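Side-chain contact in ATP-dependent DNA helicase uvsW (Enterobacteria phage T4, PDB 1RIF), which couples ATP hydrolysis to unwinding and branch migration of DNA in recombination-dependent repair and in the reorganization of stalled replication forks: residues H235-G239 with K240-S244. The protein carries 1 engineered substitution. Residues are numbered along the deposited sequence; the frame is centred on the assembly and turned at random.
Sequences HLATG and KSISS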
# COMPACT_ATOMS: atom_id res chain seq x y z
N HIS A 235 6.33 -7.28 -4.77
CA HIS A 235 6.76 -8.63 -4.42
C HIS A 235 8.26 -8.64 -4.08
O HIS A 235 8.77 -9.61 -3.51
CB HIS A 235 6.43 -9.62 -5.57
CG HIS A 235 7.10 -9.30 -6.87
ND1 HIS A 235 8.27 -9.91 -7.28
CD2 HIS A 235 6.77 -8.43 -7.85
CE1 HIS A 235 8.63 -9.42 -8.45
NE2 HIS A 235 7.73 -8.52 -8.82
N LEU A 236 8.94 -7.55 -4.41
CA LEU A 236 10.36 -7.44 -4.12
C LEU A 236 10.57 -6.81 -2.75
O LEU A 236 11.69 -6.77 -2.23
CB LEU A 236 11.04 -6.59 -5.20
CG LEU A 236 10.91 -7.16 -6.61
CD1 LEU A 236 11.41 -6.14 -7.61
CD2 LEU A 236 11.69 -8.46 -6.72
N ALA A 237 9.49 -6.32 -2.15
CA ALA A 237 9.57 -5.71 -0.83
C ALA A 237 9.78 -6.80 0.22
O ALA A 237 9.24 -7.90 0.08
CB ALA A 237 8.30 -4.94 -0.54
N THR A 238 10.56 -6.50 1.26
CA THR A 238 10.79 -7.47 2.33
C THR A 238 9.88 -7.19 3.52
O THR A 238 9.34 -6.09 3.67
CB THR A 238 12.25 -7.45 2.82
OG1 THR A 238 12.51 -6.20 3.49
CG2 THR A 238 13.22 -7.61 1.65
N GLY A 239 9.70 -8.21 4.36
CA GLY A 239 8.85 -8.08 5.52
C GLY A 239 9.43 -7.09 6.50
O GLY A 239 8.70 -6.46 7.26
N LYS A 240 10.75 -6.98 6.48
CA LYS A 240 11.44 -6.06 7.37
C LYS A 240 11.11 -4.62 6.98
O LYS A 240 10.83 -3.78 7.83
CB LYS A 240 12.95 -6.30 7.29
CG LYS A 240 13.76 -5.48 8.28
CD LYS A 240 15.23 -5.87 8.27
CE LYS A 240 15.44 -7.24 8.94
NZ LYS A 240 14.68 -8.39 8.32
N SER A 241 11.15 -4.34 5.67
CA SER A 241 10.83 -3.01 5.17
C SER A 241 9.39 -2.66 5.52
O SER A 241 9.12 -1.62 6.11
CB SER A 241 11.01 -2.97 3.64
OG SER A 241 12.38 -2.97 3.29
N ILE A 242 8.47 -3.55 5.15
CA ILE A 242 7.05 -3.35 5.42
C ILE A 242 6.79 -3.07 6.89
O ILE A 242 6.23 -2.04 7.24
CB ILE A 242 6.23 -4.58 4.99
CG1 ILE A 242 6.31 -4.75 3.46
CG2 ILE A 242 4.78 -4.44 5.46
CD1 ILE A 242 5.68 -6.03 2.94
N SER A 243 7.21 -3.99 7.75
CA SER A 243 6.97 -3.80 9.17
C SER A 243 7.70 -2.57 9.70
O SER A 243 7.34 -2.03 10.75
CB SER A 243 7.36 -5.06 9.97
OG SER A 243 8.68 -5.47 9.70
N SER A 244 8.69 -2.11 8.95
CA SER A 244 9.47 -0.94 9.34
C SER A 244 8.76 0.41 9.14
O SER A 244 8.95 1.33 9.94
CB SER A 244 10.81 -0.94 8.59
OG SER A 244 11.66 0.08 9.08
O HOH W 1 11.97 -4.03 0.72
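Gly239, the residue most enclosed by this contact, meets Ser243 through its backbone. Its O takes two donors from that one residue, the N of Ser243 at 2.9 Å and the OG of Ser243 at 2.6 Å. The C=O...donor angles are 147° and 140°, and both donors are tilted from the carbonyl plane, the amide more than the hydroxyl. The Ser243 hydroxyl sits between its own backbone N and carbonyl carbon, a rotation that points it back to this oxygen.

Thr238 caps the start of helix 239-245 by turning its hydroxyl back onto Ser241: OG1 of Thr238 accepts from the backbone N of Ser241 at 3.2 Å. The threonine rotamer explains this reach, because it sets OG1 between its own backbone N and carbonyl carbon, on the side where the first turn offers its N-H groups. CB of Lys240 lies beside the same oxygen at 3.8 Å, while the rest of the lysine chain leads away. A water near the cap accepts from the backbone N of Thr238 at 2.9 Å and is hydrogen-bonded to OG of Ser241.

The carbonyl of Thr238 opens the regular helical ladder: its O receives the N-H of Ile242 at 3.1 Å in an almost perfectly straight bond (179°). CG1 of Ile242 packs against that same oxygen at 3.3 Å, and the isoleucine side chain goes on to meet Tyr272 and Met275 of helix 269-276. Tyr272 also bonds through its hydroxyl to the carbonyl O of Ala237, so this neighbouring helix holds both the loop and the first turn.

His235, the last residue of the predicted DEAH box (motif II of this superfamily 2 helicase), begins the segment, and the capped helix follows four residues on. Thr238 OG1, Thr238 O and Gly239 O thus take up the N-H groups of Ser241, Ile242 and Ser243, and probably help to set where the chain leaving the motif turns helical.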